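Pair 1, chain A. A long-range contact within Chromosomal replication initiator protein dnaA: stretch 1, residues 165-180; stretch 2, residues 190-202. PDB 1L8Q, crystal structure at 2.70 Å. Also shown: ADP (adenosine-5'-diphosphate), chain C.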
# COMPACT_ATOMS: atom_id res chain seq x y z
N GLU A 165 -10.64 2.51 -4.36
CA GLU A 165 -10.32 3.14 -3.07
C GLU A 165 -11.02 2.44 -1.92
O GLU A 165 -12.09 1.86 -2.09
CB GLU A 165 -10.71 4.64 -3.06
CG GLU A 165 -9.67 5.59 -3.64
CD GLU A 165 -10.25 6.94 -4.13
OE1 GLU A 165 -9.45 7.84 -4.50
OE2 GLU A 165 -11.50 7.11 -4.15
N LEU A 166 -10.40 2.50 -0.76
CA LEU A 166 -11.00 1.98 0.44
C LEU A 166 -11.51 3.16 1.26
O LEU A 166 -10.77 3.74 2.04
CB LEU A 166 -10.00 1.19 1.24
CG LEU A 166 -10.65 0.25 2.25
CD1 LEU A 166 -11.19 -0.95 1.53
CD2 LEU A 166 -9.66 -0.17 3.31
N ASP A 167 -12.77 3.51 1.06
CA ASP A 167 -13.35 4.67 1.71
C ASP A 167 -13.73 4.43 3.18
O ASP A 167 -13.78 3.29 3.65
CB ASP A 167 -14.55 5.18 0.91
CG ASP A 167 -15.82 4.32 1.10
OD1 ASP A 167 -15.79 3.31 1.82
OD2 ASP A 167 -16.90 4.60 0.56
N ASN A 168 -14.01 5.51 3.89
CA ASN A 168 -14.34 5.44 5.32
C ASN A 168 -15.54 4.55 5.65
O ASN A 168 -15.49 3.76 6.58
CB ASN A 168 -14.57 6.85 5.90
CG ASN A 168 -13.29 7.68 5.96
OD1 ASN A 168 -12.21 7.18 6.23
ND2 ASN A 168 -13.42 8.97 5.69
N LYS A 169 -16.61 4.67 4.89
CA LYS A 169 -17.77 3.84 5.16
C LYS A 169 -17.39 2.37 5.06
O LYS A 169 -17.90 1.53 5.81
CB LYS A 169 -18.93 4.16 4.22
CG LYS A 169 -20.23 3.45 4.60
CD LYS A 169 -21.42 3.88 3.72
CE LYS A 169 -22.78 3.62 4.45
NZ LYS A 169 -23.29 2.21 4.35
N THR A 170 -16.46 2.06 4.16
CA THR A 170 -16.02 0.69 3.94
C THR A 170 -15.11 0.16 5.07
O THR A 170 -15.36 -0.91 5.61
CB THR A 170 -15.39 0.56 2.54
OG1 THR A 170 -16.41 0.73 1.55
CG2 THR A 170 -14.90 -0.84 2.29
N ARG A 171 -14.06 0.91 5.42
CA ARG A 171 -13.20 0.50 6.52
C ARG A 171 -14.06 0.20 7.74
O ARG A 171 -13.91 -0.83 8.39
CB ARG A 171 -12.24 1.63 6.90
CG ARG A 171 -10.91 1.58 6.20
CD ARG A 171 -9.84 2.48 6.82
NE ARG A 171 -10.22 3.88 6.76
CZ ARG A 171 -10.23 4.68 7.81
NH1 ARG A 171 -9.86 4.21 8.99
NH2 ARG A 171 -10.60 5.95 7.68
N PHE A 172 -14.97 1.12 8.03
CA PHE A 172 -15.88 0.97 9.13
C PHE A 172 -16.51 -0.42 9.14
O PHE A 172 -16.41 -1.14 10.13
CB PHE A 172 -16.96 2.06 9.03
CG PHE A 172 -18.01 1.97 10.09
CD1 PHE A 172 -17.70 2.20 11.42
CD2 PHE A 172 -19.33 1.69 9.75
CE1 PHE A 172 -18.69 2.13 12.41
CE2 PHE A 172 -20.33 1.61 10.73
CZ PHE A 172 -20.00 1.83 12.07
N LYS A 173 -17.15 -0.80 8.04
CA LYS A 173 -17.76 -2.12 7.98
C LYS A 173 -16.69 -3.20 8.17
O LYS A 173 -16.89 -4.16 8.92
CB LYS A 173 -18.52 -2.31 6.67
CG LYS A 173 -19.65 -1.31 6.48
CD LYS A 173 -20.57 -1.70 5.36
CE LYS A 173 -21.56 -0.60 5.06
NZ LYS A 173 -22.30 -0.88 3.79
N ILE A 174 -15.54 -3.03 7.52
CA ILE A 174 -14.47 -4.00 7.67
C ILE A 174 -14.06 -4.10 9.15
O ILE A 174 -14.03 -5.18 9.75
CB ILE A 174 -13.29 -3.65 6.77
CG1 ILE A 174 -13.66 -3.92 5.31
CG2 ILE A 174 -12.08 -4.47 7.15
CD1 ILE A 174 -12.56 -3.56 4.30
N ILE A 175 -13.82 -2.95 9.75
CA ILE A 175 -13.44 -2.92 11.15
C ILE A 175 -14.40 -3.74 12.00
O ILE A 175 -13.98 -4.48 12.89
CB ILE A 175 -13.35 -1.48 11.64
CG1 ILE A 175 -12.03 -0.85 11.15
CG2 ILE A 175 -13.45 -1.41 13.12
CD1 ILE A 175 -12.00 0.68 11.25
N LYS A 176 -15.70 -3.62 11.75
CA LYS A 176 -16.66 -4.42 12.48
C LYS A 176 -16.42 -5.88 12.22
O LYS A 176 -16.43 -6.67 13.15
CB LYS A 176 -18.08 -4.09 12.07
CG LYS A 176 -18.69 -2.86 12.73
CD LYS A 176 -19.85 -2.40 11.86
CE LYS A 176 -20.79 -1.48 12.57
NZ LYS A 176 -22.02 -1.25 11.74
N GLU A 177 -16.21 -6.26 10.97
CA GLU A 177 -15.98 -7.68 10.67
C GLU A 177 -14.75 -8.18 11.43
O GLU A 177 -14.80 -9.21 12.07
CB GLU A 177 -15.91 -7.99 9.15
CG GLU A 177 -17.23 -8.54 8.57
CD GLU A 177 -17.33 -8.48 7.02
OE1 GLU A 177 -16.31 -8.75 6.31
OE2 GLU A 177 -18.45 -8.19 6.50
N LYS A 178 -13.68 -7.39 11.40
CA LYS A 178 -12.41 -7.76 12.04
C LYS A 178 -12.55 -7.95 13.54
O LYS A 178 -12.02 -8.90 14.12
CB LYS A 178 -11.34 -6.72 11.73
CG LYS A 178 -10.81 -6.79 10.32
CD LYS A 178 -10.37 -8.20 10.00
CE LYS A 178 -10.00 -8.35 8.55
NZ LYS A 178 -9.22 -9.59 8.36
N LEU A 179 -13.26 -7.03 14.18
CA LEU A 179 -13.48 -7.15 15.61
C LEU A 179 -14.21 -8.47 15.96
O LEU A 179 -13.89 -9.09 16.96
CB LEU A 179 -14.21 -5.92 16.15
CG LEU A 179 -13.33 -4.66 16.25
CD1 LEU A 179 -14.17 -3.44 16.62
CD2 LEU A 179 -12.15 -4.82 17.24
N LYS A 180 -15.18 -8.89 15.15
CA LYS A 180 -15.80 -10.21 15.35
C LYS A 180 -14.82 -11.34 15.04
O LYS A 180 -14.83 -12.35 15.72
CB LYS A 180 -17.02 -10.37 14.48
CG LYS A 180 -18.28 -9.75 15.02
CD LYS A 180 -19.16 -9.23 13.88
CE LYS A 180 -20.45 -8.59 14.41
NZ LYS A 180 -21.09 -7.71 13.36
N VAL A 190 -13.64 1.65 20.48
CA VAL A 190 -12.69 0.82 19.78
C VAL A 190 -12.84 1.04 18.30
O VAL A 190 -11.86 1.30 17.61
CB VAL A 190 -12.89 -0.68 20.12
CG1 VAL A 190 -11.82 -1.52 19.46
CG2 VAL A 190 -12.88 -0.88 21.62
N ILE A 191 -14.08 0.96 17.82
CA ILE A 191 -14.39 1.21 16.41
C ILE A 191 -13.91 2.58 16.03
O ILE A 191 -13.24 2.73 15.01
CB ILE A 191 -15.90 1.09 16.14
CG1 ILE A 191 -16.37 -0.32 16.50
CG2 ILE A 191 -16.19 1.37 14.67
CD1 ILE A 191 -17.83 -0.43 16.76
N ASP A 192 -14.20 3.57 16.86
CA ASP A 192 -13.69 4.92 16.61
C ASP A 192 -12.15 4.96 16.59
O ASP A 192 -11.56 5.51 15.67
CB ASP A 192 -14.25 5.93 17.61
CG ASP A 192 -15.66 6.40 17.25
OD1 ASP A 192 -16.15 6.05 16.14
OD2 ASP A 192 -16.37 7.11 18.01
N TYR A 193 -11.51 4.36 17.59
CA TYR A 193 -10.06 4.37 17.65
C TYR A 193 -9.48 3.86 16.36
O TYR A 193 -8.49 4.39 15.87
CB TYR A 193 -9.54 3.48 18.79
CG TYR A 193 -8.03 3.30 18.73
CD1 TYR A 193 -7.18 4.23 19.33
CD2 TYR A 193 -7.47 2.23 18.06
CE1 TYR A 193 -5.81 4.07 19.28
CE2 TYR A 193 -6.09 2.08 17.99
CZ TYR A 193 -5.27 3.00 18.60
OH TYR A 193 -3.89 2.86 18.53
N LEU A 194 -10.07 2.79 15.84
CA LEU A 194 -9.56 2.16 14.66
C LEU A 194 -9.81 3.03 13.42
O LEU A 194 -8.95 3.09 12.52
CB LEU A 194 -10.17 0.77 14.51
CG LEU A 194 -9.76 -0.19 15.63
CD1 LEU A 194 -10.60 -1.45 15.61
CD2 LEU A 194 -8.26 -0.52 15.59
N LEU A 195 -10.96 3.72 13.37
CA LEU A 195 -11.25 4.58 12.23
C LEU A 195 -10.20 5.65 12.10
O LEU A 195 -9.64 5.86 11.03
CB LEU A 195 -12.63 5.22 12.35
CG LEU A 195 -13.83 4.46 11.77
CD1 LEU A 195 -15.06 5.38 11.77
CD2 LEU A 195 -13.54 3.94 10.35
N GLU A 196 -9.92 6.32 13.22
CA GLU A 196 -8.94 7.39 13.22
C GLU A 196 -7.50 6.95 12.97
O GLU A 196 -6.72 7.73 12.46
CB GLU A 196 -9.01 8.19 14.52
CG GLU A 196 -9.89 9.44 14.45
CD GLU A 196 -9.39 10.51 13.46
OE1 GLU A 196 -8.46 10.23 12.67
OE2 GLU A 196 -9.95 11.64 13.47
N ASN A 197 -7.15 5.71 13.29
CA ASN A 197 -5.75 5.31 13.19
C ASN A 197 -5.37 4.22 12.20
O ASN A 197 -4.33 3.59 12.35
CB ASN A 197 -5.20 4.97 14.56
CG ASN A 197 -5.26 6.15 15.52
OD1 ASN A 197 -4.28 6.85 15.72
ND2 ASN A 197 -6.43 6.37 16.11
N THR A 198 -6.18 4.00 11.17
CA THR A 198 -5.87 3.00 10.18
C THR A 198 -6.46 3.31 8.82
O THR A 198 -7.46 4.03 8.71
CB THR A 198 -6.32 1.60 10.65
OG1 THR A 198 -7.75 1.51 10.62
CG2 THR A 198 -5.99 1.37 12.10
N LYS A 199 -5.85 2.74 7.77
CA LYS A 199 -6.30 2.93 6.40
C LYS A 199 -6.38 1.57 5.70
O LYS A 199 -7.12 1.40 4.74
CB LYS A 199 -5.32 3.84 5.67
CG LYS A 199 -3.88 3.34 5.71
CD LYS A 199 -3.04 3.91 4.55
CE LYS A 199 -1.56 3.56 4.71
NZ LYS A 199 -0.82 3.58 3.41
N ASN A 200 -5.60 0.63 6.22
CA ASN A 200 -5.44 -0.72 5.67
C ASN A 200 -6.14 -1.70 6.59
O ASN A 200 -6.51 -1.35 7.68
CB ASN A 200 -3.96 -1.09 5.74
CG ASN A 200 -3.27 -0.95 4.44
OD1 ASN A 200 -3.84 -1.29 3.40
ND2 ASN A 200 -2.02 -0.47 4.47
N VAL A 201 -6.25 -2.95 6.15
CA VAL A 201 -6.64 -4.02 7.01
C VAL A 201 -5.38 -4.46 7.78
O VAL A 201 -5.47 -4.96 8.91
CB VAL A 201 -7.19 -5.22 6.21
CG1 VAL A 201 -6.77 -6.54 6.85
CG2 VAL A 201 -8.68 -5.14 6.13
N ARG A 202 -4.22 -4.27 7.17
CA ARG A 202 -2.95 -4.59 7.80
C ARG A 202 -2.77 -3.78 9.09
O ARG A 202 -2.34 -4.30 10.11
CB ARG A 202 -1.78 -4.32 6.85
CG ARG A 202 -0.49 -5.00 7.25
CD ARG A 202 0.77 -4.45 6.55
NE ARG A 202 0.92 -4.90 5.15
CZ ARG A 202 0.96 -6.17 4.75
NH1 ARG A 202 0.85 -7.16 5.64
NH2 ARG A 202 1.10 -6.46 3.46
PB ADP C . -4.21 -4.56 -2.29
O1B ADP C . -4.07 -5.81 -3.16
O2B ADP C . -4.87 -3.40 -2.97
O3B ADP C . -2.96 -4.20 -1.54
PA ADP C . -5.66 -6.46 -0.95
O1A ADP C . -6.58 -6.96 -2.05
O2A ADP C . -4.37 -7.27 -0.85
O3A ADP C . -5.26 -4.93 -1.18
O5' ADP C . -6.45 -6.42 0.43
C5' ADP C . -5.78 -6.08 1.63
C4' ADP C . -6.59 -6.70 2.74
O4' ADP C . -7.79 -5.93 2.97
C3' ADP C . -7.05 -8.08 2.32
O3' ADP C . -7.10 -8.84 3.51
C2' ADP C . -8.45 -7.82 1.79
O2' ADP C . -9.33 -8.93 1.81
C1' ADP C . -8.95 -6.71 2.68
N9 ADP C . -9.91 -5.93 1.90
C8 ADP C . -9.62 -5.02 0.94
N7 ADP C . -10.78 -4.50 0.42
C5 ADP C . -11.80 -5.10 1.03
C6 ADP C . -13.27 -5.02 0.96
N6 ADP C . -13.89 -4.19 0.11
N1 ADP C . -13.98 -5.82 1.77
C2 ADP C . -13.39 -6.66 2.64
N3 ADP C . -12.06 -6.77 2.76
C4 ADP C . -11.24 -6.04 2.00

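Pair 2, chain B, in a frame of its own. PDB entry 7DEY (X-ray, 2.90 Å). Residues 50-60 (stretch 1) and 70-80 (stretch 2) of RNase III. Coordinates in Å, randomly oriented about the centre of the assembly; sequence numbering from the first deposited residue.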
# COMPACT_ATOMS: atom_id res chain seq x y z
N VAL B 50 2.66 2.19 19.52
CA VAL B 50 3.97 1.80 19.05
C VAL B 50 4.00 1.83 17.53
O VAL B 50 4.94 2.36 16.91
CB VAL B 50 4.28 0.39 19.60
CG1 VAL B 50 5.47 -0.25 18.92
CG2 VAL B 50 4.42 0.45 21.11
N LEU B 51 2.97 1.26 16.90
CA LEU B 51 2.99 1.19 15.45
C LEU B 51 2.91 2.58 14.83
O LEU B 51 3.54 2.84 13.79
CB LEU B 51 1.84 0.30 14.95
CG LEU B 51 1.72 0.18 13.42
CD1 LEU B 51 3.04 -0.27 12.78
CD2 LEU B 51 0.56 -0.71 12.99
N ASN B 52 2.19 3.51 15.46
CA ASN B 52 2.08 4.82 14.84
C ASN B 52 3.28 5.70 15.13
O ASN B 52 3.71 6.47 14.26
CB ASN B 52 0.79 5.49 15.26
CG ASN B 52 -0.39 4.89 14.54
OD1 ASN B 52 -0.65 3.68 14.64
ND2 ASN B 52 -1.06 5.69 13.72
N ASN B 53 3.89 5.56 16.30
CA ASN B 53 5.14 6.26 16.52
C ASN B 53 6.24 5.70 15.63
O ASN B 53 6.94 6.46 14.94
CB ASN B 53 5.54 6.17 17.98
CG ASN B 53 6.79 6.90 18.25
OD1 ASN B 53 6.81 8.12 18.28
ND2 ASN B 53 7.88 6.17 18.41
N LEU B 54 6.42 4.37 15.62
CA LEU B 54 7.49 3.78 14.82
C LEU B 54 7.38 4.21 13.36
O LEU B 54 8.35 4.71 12.77
CB LEU B 54 7.45 2.25 14.94
CG LEU B 54 7.80 1.66 16.32
CD1 LEU B 54 7.91 0.15 16.26
CD2 LEU B 54 9.08 2.27 16.92
N VAL B 55 6.19 4.09 12.77
CA VAL B 55 6.01 4.48 11.38
C VAL B 55 6.27 5.97 11.19
O VAL B 55 6.78 6.38 10.13
CB VAL B 55 4.59 4.10 10.92
CG1 VAL B 55 4.22 4.77 9.56
CG2 VAL B 55 4.46 2.57 10.84
N THR B 56 5.95 6.80 12.19
CA THR B 56 6.24 8.24 12.08
C THR B 56 7.74 8.49 11.96
O THR B 56 8.19 9.21 11.05
CB THR B 56 5.70 9.02 13.28
OG1 THR B 56 4.27 8.98 13.31
CG2 THR B 56 6.17 10.45 13.20
N LEU B 57 8.52 7.92 12.88
CA LEU B 57 9.98 8.04 12.81
C LEU B 57 10.50 7.61 11.43
O LEU B 57 11.21 8.38 10.76
CB LEU B 57 10.62 7.20 13.93
CG LEU B 57 10.83 7.84 15.30
CD1 LEU B 57 9.53 7.99 16.02
CD2 LEU B 57 11.77 7.03 16.16
N ILE B 58 10.12 6.41 10.99
CA ILE B 58 10.64 5.87 9.74
C ILE B 58 10.38 6.82 8.57
O ILE B 58 11.31 7.19 7.84
CB ILE B 58 10.05 4.47 9.50
CG1 ILE B 58 10.55 3.50 10.58
CG2 ILE B 58 10.35 3.97 8.09
CD1 ILE B 58 9.63 2.35 10.88
N ILE B 59 9.15 7.28 8.38
CA ILE B 59 8.89 8.16 7.24
C ILE B 59 9.57 9.52 7.41
O ILE B 59 10.12 10.07 6.46
CB ILE B 59 7.39 8.31 6.96
CG1 ILE B 59 6.67 8.92 8.16
CG2 ILE B 59 6.78 7.00 6.51
CD1 ILE B 59 5.31 9.49 7.80
N TYR B 60 9.51 10.09 8.62
CA TYR B 60 10.16 11.39 8.85
C TYR B 60 11.62 11.35 8.43
O TYR B 60 12.12 12.27 7.75
CB TYR B 60 10.05 11.76 10.33
CG TYR B 60 10.43 13.18 10.68
CD1 TYR B 60 11.76 13.53 10.95
CD2 TYR B 60 9.46 14.17 10.75
CE1 TYR B 60 12.10 14.84 11.28
CE2 TYR B 60 9.79 15.48 11.08
CZ TYR B 60 11.10 15.81 11.34
OH TYR B 60 11.39 17.12 11.66
N LYS B 70 1.88 16.03 3.92
CA LYS B 70 2.15 14.79 3.22
C LYS B 70 2.51 13.69 4.20
O LYS B 70 2.05 12.55 4.06
CB LYS B 70 3.25 14.99 2.18
CG LYS B 70 3.38 13.79 1.24
CD LYS B 70 4.39 13.99 0.13
CE LYS B 70 3.99 15.12 -0.75
NZ LYS B 70 4.69 16.36 -0.27
N LEU B 71 3.32 14.02 5.21
CA LEU B 71 3.66 13.03 6.22
C LEU B 71 2.39 12.48 6.85
O LEU B 71 2.26 11.26 7.04
CB LEU B 71 4.58 13.64 7.27
CG LEU B 71 5.98 13.92 6.73
CD1 LEU B 71 6.98 14.27 7.84
CD2 LEU B 71 6.45 12.73 5.91
N THR B 72 1.43 13.36 7.15
CA THR B 72 0.20 12.89 7.77
C THR B 72 -0.54 11.93 6.84
O THR B 72 -1.06 10.90 7.28
CB THR B 72 -0.67 14.08 8.17
OG1 THR B 72 -0.02 14.80 9.23
CG2 THR B 72 -2.03 13.64 8.64
N LYS B 73 -0.52 12.20 5.53
CA LYS B 73 -1.23 11.32 4.59
C LYS B 73 -0.49 10.00 4.42
O LYS B 73 -1.12 8.93 4.43
CB LYS B 73 -1.42 12.03 3.24
CG LYS B 73 -2.49 13.15 3.27
CD LYS B 73 -2.65 13.87 1.96
CE LYS B 73 -3.47 15.16 2.12
NZ LYS B 73 -2.74 16.23 2.87
N MET B 74 0.84 10.05 4.28
CA MET B 74 1.66 8.84 4.22
C MET B 74 1.41 7.94 5.43
O MET B 74 1.32 6.71 5.30
CB MET B 74 3.14 9.19 4.17
CG MET B 74 3.71 9.31 2.79
SD MET B 74 5.30 10.17 2.86
CE MET B 74 6.13 9.45 1.45
N ARG B 75 1.33 8.55 6.62
CA ARG B 75 1.20 7.73 7.82
C ARG B 75 -0.17 7.07 7.87
O ARG B 75 -0.27 5.87 8.14
CB ARG B 75 1.46 8.55 9.08
CG ARG B 75 1.47 7.66 10.31
CD ARG B 75 1.46 8.43 11.62
NE ARG B 75 0.64 9.62 11.53
CZ ARG B 75 0.76 10.67 12.33
NH1 ARG B 75 1.69 10.70 13.28
NH2 ARG B 75 -0.06 11.70 12.16
N SER B 76 -1.23 7.84 7.58
CA SER B 76 -2.56 7.24 7.59
C SER B 76 -2.66 6.10 6.58
O SER B 76 -3.37 5.12 6.81
CB SER B 76 -3.60 8.31 7.34
OG SER B 76 -3.96 8.37 5.98
N GLN B 77 -1.90 6.19 5.48
CA GLN B 77 -1.93 5.15 4.47
C GLN B 77 -1.21 3.88 4.92
O GLN B 77 -1.66 2.79 4.58
CB GLN B 77 -1.33 5.69 3.17
CG GLN B 77 -2.24 6.70 2.47
CD GLN B 77 -3.51 6.07 1.90
OE1 GLN B 77 -3.47 5.40 0.87
NE2 GLN B 77 -4.64 6.29 2.58
N LEU B 78 -0.12 3.98 5.71
CA LEU B 78 0.58 2.78 6.14
C LEU B 78 0.09 2.19 7.47
O LEU B 78 0.38 1.02 7.74
CB LEU B 78 2.08 3.02 6.24
CG LEU B 78 2.71 3.91 5.17
CD1 LEU B 78 4.02 4.50 5.67
CD2 LEU B 78 2.93 3.20 3.84
N ILE B 79 -0.65 2.93 8.30
CA ILE B 79 -1.23 2.32 9.50
C ILE B 79 -2.65 1.83 9.29
O ILE B 79 -3.28 1.40 10.28
CB ILE B 79 -1.25 3.26 10.74
CG1 ILE B 79 -1.88 4.61 10.42
CG2 ILE B 79 0.11 3.37 11.43
CD1 ILE B 79 -3.33 4.74 10.83
N ASP B 80 -3.19 1.89 8.08
CA ASP B 80 -4.62 1.61 8.00
C ASP B 80 -4.91 0.12 7.75
O ASP B 80 -4.01 -0.71 7.57
CB ASP B 80 -5.29 2.52 6.98
CG ASP B 80 -4.74 2.36 5.61
OD1 ASP B 80 -4.13 1.31 5.33
OD2 ASP B 80 -4.94 3.30 4.81

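Pair 1 and pair 2 each bring two helices of one chain together at nearly the same angle. The helix axes approach to 10.0 Å in both, and their N-to-C directions diverge by 131° in pair 1 and 132° in pair 2, so the helices run roughly antiparallel but splayed. Fourteen central residues superpose with an RMSD of 0.5 Å. The tightest backbone approach falls at matched positions, the CA atoms of F172(A) and L195(A) lying 6.6 Å apart, as do those of T56(B) and R75(B).

The best conserved inward position is I175(A), matched by I59(B). Both are isoleucines, their side-chain centres 0.5 Å apart after superposition, although chi1 is m in I175(A) and p in I59(B). CD1 of I175(A) lies 3.7 Å from both CB of L194(A) and CD2 of L195(A). CD1 of I59(B) reaches CB of the matched residues M74(B) and R75(B), at 4.2 Å in each case, and the side chain fills a hole formed by L71(B), M74(B), R75(B) and L78(B). In the second helix, I191(A) corresponds to L71(B): CG2 of I191(A) is 4.2 Å from CG2 of I175(A), whereas CD2 of L71(B) is 3.9 Å from CD1 of I59(B).

L195(A) and R75(B) occupy the same site and insert in the same way, each as a knob among the four residues of the first helix at matched positions: N168(A), R171(A), F172(A) and I175(A) in pair 1, and N52(B), V55(B), T56(B) and I59(B) in pair 2. The leucine makes an apolar contact there, its CD2 4.1 Å from CB of F172(A). The arginine packs its aliphatic part instead, CG of R75(B) lying 4.1 Å from CG1 of V55(B). It also extends a polar end: NH1 of R75(B) donates a hydrogen bond to OG1 of T56(B) at 3.1 Å. OG1 of T56(B) in turn donates to the backbone O of N52(B) at 2.7 Å, so one threonine serves both its own helix and the opposing one. At the matching position, F172(A) offers a ring rather than a hydroxyl, and its CE1 meets CG2 of I191(A) at 3.5 Å.

The polar link of pair 1 comes from the first helix instead. R171(A), matched by V55(B), points toward the second stretch, and its NH1 donates to the backbone O of L195(A) at 2.6 Å with a nearly linear geometry. T198(A) O lies over one face of the guanidinium and CD2 of L195(A) over the opposite face. V55(B) makes an apolar contact, its CG1 3.9 Å from CD1 of L78(B). L78(B) matches T198(A), and OG1 of T198(A) turns back to donate to the backbone O of L194(A) at 2.7 Å. Thus an arginine provides the cross-helix hydrogen bond in both pairs, but from opposite helices: to a carbonyl in pair 1 and to a side-chain hydroxyl in pair 2.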